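Local coordinates for protein Myo-inositol 2-dehydrogenase (Lactobacillus plantarum WCFS1, PDB 3CEA) that probably oxidises myo-inositol at its C2 hydroxyl to the corresponding 2-ketone (2-inosose), passing hydride to the NAD bound by its Rossmann-fold domain, at residues Ile161-Gly166 / Ser286-Gly291; Arg273-Asn278 / Val282-Leu287. All coordinates share one frame; numbering follows the deposited sequence.

Contact 1: residues Ile161-Gly166 / Ser286-Gly291; sequences IDPISG and SLQSFG. With NAD (nicotinamide-adenine-dinucleotide), chain E.
Pro163, the last residue of strand 153-163, lays its ring against the backbone and amide end of Gln288. Followed outward from the backbone, its CB comes within 4.2 Å of Gln288 OE1, its CG meets the backbone O of Gln288 at 3.1 Å, and its CD sits 3.7 Å from that same O. The Gln288 chain, bent at chi2 (-55°), doubles back along its own loop, where NE2 donates to Ser286 O at 3.1 Å; this donor stands above the carbonyl plane, while the acceptor lies nearly in the amide plane. A second bond from NE2, to His248 O, fixes the amide's rotation. Farther along, one water bridges the segments, donating a hydrogen bond to Asp162 OD1 and accepting one from Phe290 N at the start of helix 290-293. Ser289 occupies the N-cap position there, with a weak bond from Glu292 N to its OG. Phe290 has its CG between the backbone N and carbonyl carbon (chi1 66°), and its CE2 reaches C4N of the NAD nicotinamide at 3.5 Å. An alanine in place of Phe290 would probably remove the ring packed by C4N and C5N and open a gap there. Across the segments there is little beyond a proline ring against a carbonyl oxygen and one bridging water, so the join is light, yet it brings an aromatic ring to the carbon that accepts hydride in NAD-dependent dehydrogenases.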
loop_
_atom_site.group_PDB
_atom_site.type_symbol
_atom_site.label_atom_id
_atom_site.label_comp_id
_atom_site.label_asym_id
_atom_site.label_seq_id
_atom_site.Cartn_x
_atom_site.Cartn_y
_atom_site.Cartn_z
ATOM N N ILE A 161 -12.327 9.539 -13.161
ATOM C CA ILE A 161 -13.317 8.508 -13.481
ATOM C C ILE A 161 -14.354 8.351 -12.368
ATOM O O ILE A 161 -14.010 8.093 -11.213
ATOM C CB ILE A 161 -12.651 7.134 -13.825
ATOM C CG1 ILE A 161 -11.695 7.265 -15.016
ATOM C CG2 ILE A 161 -13.686 6.101 -14.192
ATOM C CD1 ILE A 161 -10.253 7.473 -14.637
ATOM N N ASP A 162 -15.620 8.533 -12.739
ATOM C CA ASP A 162 -16.763 8.311 -11.854
ATOM C C ASP A 162 -17.032 6.812 -11.686
ATOM O O ASP A 162 -16.642 6.017 -12.545
ATOM C CB ASP A 162 -18.015 8.989 -12.422
ATOM C CG ASP A 162 -18.046 10.490 -12.179
ATOM O OD1 ASP A 162 -17.133 11.029 -11.516
ATOM O OD2 ASP A 162 -19.003 11.139 -12.657
ATOM N N PRO A 163 -17.690 6.419 -10.576
ATOM C CA PRO A 163 -18.097 5.022 -10.401
ATOM C C PRO A 163 -19.387 4.669 -11.140
ATOM O O PRO A 163 -20.170 5.559 -11.469
ATOM C CB PRO A 163 -18.310 4.911 -8.891
ATOM C CG PRO A 163 -18.710 6.276 -8.470
ATOM C CD PRO A 163 -18.058 7.250 -9.412
ATOM N N ILE A 164 -19.599 3.373 -11.376
ATOM C CA ILE A 164 -20.789 2.860 -12.077
ATOM C C ILE A 164 -22.109 3.268 -11.402
ATOM O O ILE A 164 -23.141 3.409 -12.071
ATOM C CB ILE A 164 -20.736 1.309 -12.239
ATOM C CG1 ILE A 164 -19.480 0.881 -13.010
ATOM C CG2 ILE A 164 -21.996 0.779 -12.943
ATOM C CD1 ILE A 164 -19.158 -0.613 -12.917
ATOM N N SER A 165 -22.072 3.452 -10.083
ATOM C CA SER A 165 -23.243 3.881 -9.317
ATOM C C SER A 165 -23.718 5.276 -9.725
ATOM O O SER A 165 -24.895 5.610 -9.568
ATOM C CB SER A 165 -22.946 3.845 -7.816
ATOM O OG SER A 165 -21.873 4.712 -7.486
ATOM N N GLY A 166 -22.796 6.077 -10.257
ATOM C CA GLY A 166 -23.096 7.441 -10.697
ATOM C C GLY A 166 -23.667 7.558 -12.101
ATOM O O GLY A 166 -23.985 8.660 -12.548
ATOM N N SER A 286 -13.048 2.344 -0.960
ATOM C CA SER A 286 -12.815 3.544 -1.755
ATOM C C SER A 286 -13.893 4.609 -1.583
ATOM O O SER A 286 -15.017 4.311 -1.175
ATOM C CB SER A 286 -12.662 3.181 -3.235
ATOM O OG SER A 286 -11.593 2.272 -3.428
ATOM N N LEU A 287 -13.518 5.853 -1.881
ATOM C CA LEU A 287 -14.441 6.976 -1.961
ATOM C C LEU A 287 -15.350 6.766 -3.161
ATOM O O LEU A 287 -14.909 6.255 -4.192
ATOM C CB LEU A 287 -13.672 8.288 -2.138
ATOM C CG LEU A 287 -12.772 8.788 -1.007
ATOM C CD1 LEU A 287 -11.576 9.518 -1.576
ATOM C CD2 LEU A 287 -13.542 9.684 -0.052
ATOM N N GLN A 288 -16.610 7.172 -3.029
ATOM C CA GLN A 288 -17.626 6.890 -4.045
ATOM C C GLN A 288 -18.070 8.101 -4.874
ATOM O O GLN A 288 -18.842 7.954 -5.821
ATOM C CB GLN A 288 -18.846 6.208 -3.403
ATOM C CG GLN A 288 -18.556 4.820 -2.831
ATOM C CD GLN A 288 -17.940 3.884 -3.858
ATOM O OE1 GLN A 288 -18.524 3.631 -4.916
ATOM N NE2 GLN A 288 -16.749 3.371 -3.552
ATOM N N SER A 289 -17.590 9.291 -4.523
ATOM C CA SER A 289 -17.984 10.503 -5.239
ATOM C C SER A 289 -16.930 11.597 -5.176
ATOM O O SER A 289 -16.095 11.623 -4.264
ATOM C CB SER A 289 -19.321 11.035 -4.713
ATOM O OG SER A 289 -19.238 11.363 -3.340
ATOM N N PHE A 290 -16.980 12.493 -6.158
ATOM C CA PHE A 290 -16.129 13.678 -6.190
ATOM C C PHE A 290 -16.375 14.563 -4.965
ATOM O O PHE A 290 -15.451 15.194 -4.455
ATOM C CB PHE A 290 -16.361 14.473 -7.487
ATOM C CG PHE A 290 -17.740 15.080 -7.602
ATOM C CD1 PHE A 290 -18.813 14.327 -8.078
ATOM C CD2 PHE A 290 -17.964 16.406 -7.237
ATOM C CE1 PHE A 290 -20.091 14.884 -8.182
ATOM C CE2 PHE A 290 -19.238 16.968 -7.333
ATOM C CZ PHE A 290 -20.303 16.204 -7.808
ATOM N N GLY A 291 -17.626 14.588 -4.506
ATOM C CA GLY A 291 -18.049 15.433 -3.395
ATOM C C GLY A 291 -17.520 14.987 -2.050
ATOM O O GLY A 291 -17.282 15.814 -1.170
HETATM P PA NAD E . -27.443 18.953 -11.411
HETATM O O1A NAD E . -27.313 17.854 -10.428
HETATM O O2A NAD E . -28.203 18.533 -12.609
HETATM O O5B NAD E . -28.121 20.224 -10.693
HETATM C C5B NAD E . -28.561 21.335 -11.448
HETATM C C4B NAD E . -29.463 22.218 -10.589
HETATM O O4B NAD E . -29.674 23.474 -11.213
HETATM C C3B NAD E . -30.833 21.596 -10.369
HETATM O O3B NAD E . -31.135 21.704 -9.000
HETATM C C2B NAD E . -31.785 22.443 -11.192
HETATM O O2B NAD E . -33.042 22.599 -10.573
HETATM C C1B NAD E . -31.054 23.772 -11.304
HETATM N N9A NAD E . -31.357 24.455 -12.576
HETATM C C8A NAD E . -31.250 23.934 -13.842
HETATM N N7A NAD E . -31.615 24.881 -14.737
HETATM C C5A NAD E . -31.959 25.998 -14.058
HETATM C C6A NAD E . -32.406 27.246 -14.480
HETATM N N6A NAD E . -32.321 27.571 -15.765
HETATM N N1A NAD E . -32.686 28.220 -13.538
HETATM C C2A NAD E . -32.523 27.955 -12.187
HETATM N N3A NAD E . -32.080 26.711 -11.775
HETATM C C4A NAD E . -31.801 25.748 -12.696
HETATM O O3 NAD E . -25.987 19.486 -11.851
HETATM P PN NAD E . -24.730 19.461 -10.844
HETATM O O1N NAD E . -25.176 19.875 -9.492
HETATM O O2N NAD E . -24.035 18.174 -11.047
HETATM O O5D NAD E . -23.741 20.588 -11.421
HETATM C C5D NAD E . -24.159 21.890 -11.759
HETATM C C4D NAD E . -22.938 22.657 -12.258
HETATM O O4D NAD E . -21.822 22.390 -11.426
HETATM C C3D NAD E . -22.558 22.260 -13.677
HETATM O O3D NAD E . -22.385 23.426 -14.448
HETATM C C2D NAD E . -21.248 21.510 -13.530
HETATM O O2D NAD E . -20.352 21.803 -14.575
HETATM C C1D NAD E . -20.701 21.977 -12.188
HETATM N N1N NAD E . -19.952 20.906 -11.499
HETATM C C2N NAD E . -18.688 21.176 -11.037
HETATM C C3N NAD E . -17.947 20.187 -10.383
HETATM C C7N NAD E . -16.639 20.514 -9.721
HETATM O O7N NAD E . -15.735 19.463 -9.471
HETATM N N7N NAD E . -16.356 21.776 -9.385
HETATM C C4N NAD E . -18.502 18.921 -10.203
HETATM C C5N NAD E . -19.786 18.655 -10.676
HETATM C C6N NAD E . -20.503 19.660 -11.324
HETATM O O HOH W 1 -18.183 11.160 -8.516
#

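Contact 2: residues Arg273-Asn278 / Val282-Leu287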
loop_
_atom_site.group_PDB
_atom_site.type_symbol
_atom_site.label_atom_id
_atom_site.label_comp_id
_atom_site.label_asym_id
_atom_site.label_seq_id
_atom_site.Cartn_x
_atom_site.Cartn_y
_atom_site.Cartn_z
ATOM N N ARG A 273 -8.791 5.416 6.878
ATOM C CA ARG A 273 -7.529 4.831 7.319
ATOM C C ARG A 273 -7.705 3.391 7.813
ATOM O O ARG A 273 -6.948 2.915 8.664
ATOM C CB ARG A 273 -6.903 5.701 8.413
ATOM C CG ARG A 273 -6.668 7.147 8.003
ATOM C CD ARG A 273 -6.087 7.941 9.158
ATOM N NE ARG A 273 -5.809 9.330 8.803
ATOM C CZ ARG A 273 -4.667 9.759 8.270
ATOM N NH1 ARG A 273 -3.683 8.906 8.010
ATOM N NH2 ARG A 273 -4.511 11.045 7.986
ATOM N N VAL A 274 -8.707 2.705 7.270
ATOM C CA VAL A 274 -9.015 1.334 7.670
ATOM C C VAL A 274 -8.614 0.345 6.582
ATOM O O VAL A 274 -9.005 0.489 5.422
ATOM C CB VAL A 274 -10.517 1.142 8.007
ATOM C CG1 VAL A 274 -10.765 -0.242 8.602
ATOM C CG2 VAL A 274 -10.995 2.217 8.966
ATOM N N THR A 275 -7.829 -0.653 6.977
ATOM C CA THR A 275 -7.467 -1.760 6.109
ATOM C C THR A 275 -8.302 -2.976 6.500
ATOM O O THR A 275 -8.366 -3.348 7.673
ATOM C CB THR A 275 -5.962 -2.074 6.202
ATOM O OG1 THR A 275 -5.212 -0.896 5.881
ATOM C CG2 THR A 275 -5.582 -3.164 5.235
ATOM N N VAL A 276 -8.957 -3.574 5.510
ATOM C CA VAL A 276 -9.871 -4.692 5.742
ATOM C C VAL A 276 -9.262 -6.004 5.248
ATOM O O VAL A 276 -8.678 -6.063 4.160
ATOM C CB VAL A 276 -11.254 -4.441 5.074
ATOM C CG1 VAL A 276 -12.210 -5.598 5.332
ATOM C CG2 VAL A 276 -11.866 -3.132 5.574
ATOM N N PHE A 277 -9.390 -7.046 6.062
ATOM C CA PHE A 277 -8.926 -8.380 5.707
ATOM C C PHE A 277 -10.131 -9.307 5.618
ATOM O O PHE A 277 -10.839 -9.506 6.603
ATOM C CB PHE A 277 -7.941 -8.910 6.755
ATOM C CG PHE A 277 -6.676 -8.094 6.891
ATOM C CD1 PHE A 277 -6.697 -6.832 7.484
ATOM C CD2 PHE A 277 -5.456 -8.611 6.467
ATOM C CE1 PHE A 277 -5.526 -6.087 7.622
ATOM C CE2 PHE A 277 -4.282 -7.877 6.607
ATOM C CZ PHE A 277 -4.317 -6.613 7.182
ATOM N N ASN A 278 -10.369 -9.860 4.434
ATOM C CA ASN A 278 -11.477 -10.788 4.218
ATOM C C ASN A 278 -11.115 -11.851 3.180
ATOM O O ASN A 278 -9.946 -11.978 2.821
ATOM C CB ASN A 278 -12.764 -10.031 3.842
ATOM C CG ASN A 278 -12.583 -9.095 2.653
ATOM O OD1 ASN A 278 -11.792 -9.356 1.744
ATOM N ND2 ASN A 278 -13.329 -7.998 2.654
ATOM N N VAL A 282 -6.291 -8.379 1.200
ATOM C CA VAL A 282 -6.165 -7.121 1.931
ATOM C C VAL A 282 -6.842 -5.994 1.141
ATOM O O VAL A 282 -6.452 -5.693 0.011
ATOM C CB VAL A 282 -4.686 -6.785 2.220
ATOM C CG1 VAL A 282 -4.570 -5.485 2.991
ATOM C CG2 VAL A 282 -4.025 -7.916 3.000
ATOM N N VAL A 283 -7.859 -5.381 1.741
ATOM C CA VAL A 283 -8.728 -4.451 1.017
ATOM C C VAL A 283 -8.709 -3.026 1.580
ATOM O O VAL A 283 -8.694 -2.824 2.796
ATOM C CB VAL A 283 -10.200 -4.966 0.970
ATOM C CG1 VAL A 283 -11.051 -4.083 0.070
ATOM C CG2 VAL A 283 -10.265 -6.422 0.497
ATOM N N ARG A 284 -8.709 -2.045 0.678
ATOM C CA ARG A 284 -8.924 -0.646 1.042
ATOM C C ARG A 284 -10.190 -0.116 0.383
ATOM O O ARG A 284 -10.210 0.088 -0.838
ATOM C CB ARG A 284 -7.726 0.225 0.654
ATOM C CG ARG A 284 -6.482 -0.012 1.494
ATOM C CD ARG A 284 -6.709 0.337 2.964
ATOM N NE ARG A 284 -6.933 1.767 3.185
ATOM C CZ ARG A 284 -5.965 2.658 3.392
ATOM N NH1 ARG A 284 -4.693 2.283 3.396
ATOM N NH2 ARG A 284 -6.267 3.931 3.593
ATOM N N PRO A 285 -11.255 0.097 1.185
ATOM C CA PRO A 285 -12.515 0.659 0.699
ATOM C C PRO A 285 -12.272 2.022 0.072
ATOM O O PRO A 285 -11.387 2.763 0.524
ATOM C CB PRO A 285 -13.352 0.807 1.974
ATOM C CG PRO A 285 -12.777 -0.175 2.918
ATOM C CD PRO A 285 -11.311 -0.197 2.629
ATOM N N SER A 286 -13.048 2.344 -0.960
ATOM C CA SER A 286 -12.815 3.544 -1.755
ATOM C C SER A 286 -13.893 4.609 -1.583
ATOM O O SER A 286 -15.017 4.311 -1.175
ATOM C CB SER A 286 -12.662 3.181 -3.235
ATOM O OG SER A 286 -11.593 2.272 -3.428
ATOM N N LEU A 287 -13.518 5.853 -1.881
ATOM C CA LEU A 287 -14.441 6.976 -1.961
ATOM C C LEU A 287 -15.350 6.766 -3.161
ATOM O O LEU A 287 -14.909 6.255 -4.192
ATOM C CB LEU A 287 -13.672 8.288 -2.138
ATOM C CG LEU A 287 -12.772 8.788 -1.007
ATOM C CD1 LEU A 287 -11.576 9.518 -1.576
ATOM C CD2 LEU A 287 -13.542 9.684 -0.052
#
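Val276 and Val283 face each other as an antiparallel hydrogen-bonded pair: Val276 N donates to Val283 O at 2.8 Å and Val283 N to Val276 O at 2.6 Å, with N-H···O angles of 173° and 165°. Val282 CA adds a CH···O contact to Val276 O, at 3.5 Å. Side-chain packing splits between the two faces. On one, Val276 CG2 meets Pro285 CG obliquely, and Asn278 OD1, bonded to Gln280 N, lies against Val283 CG2. On the other, Val282 straddles two neighbours: CG2 touches Phe277 CE2 at 3.6 Å, and CG1, anti to the backbone N (chi1 -179°), presses on Thr275 CG2 at 3.4 Å. Arg284, bent at chi2 and chi3, is the charged side chain that reaches across, bringing CD to 3.5 Å from Thr275 OG1; its NH2 bonds to Asn272 O. Strand 274-278 also pairs with a strand of the fourth subunit, and residues Val282 to Arg284 with one of the third, while the Phe277 ring meets Trp262 of the fourth subunit and, edge-to-face, His248 of the third. The motif is a beta hairpin that carries sheet pairing across the tetramer interfaces.

Along the chain, strand 153-163 of the C-terminal domain's mixed sheet comes first, and 161-166 must wait some 120 residues for 286-291; contact 1 thus closes a long loop holding the remaining strands of that sheet apart from the short 342-343. Contact 2 closes a far smaller one, only three residues separating 273-278 from 282-287. Because both end on the same run and share Ser286 and Leu287, the hairpin is largely contained in the larger loop, its second arm running on into contact 1. Their centres lie 16 Å apart. That run therefore leads from the subunit interface of contact 2 to helix 290-293 and the nicotinamide end of NAD.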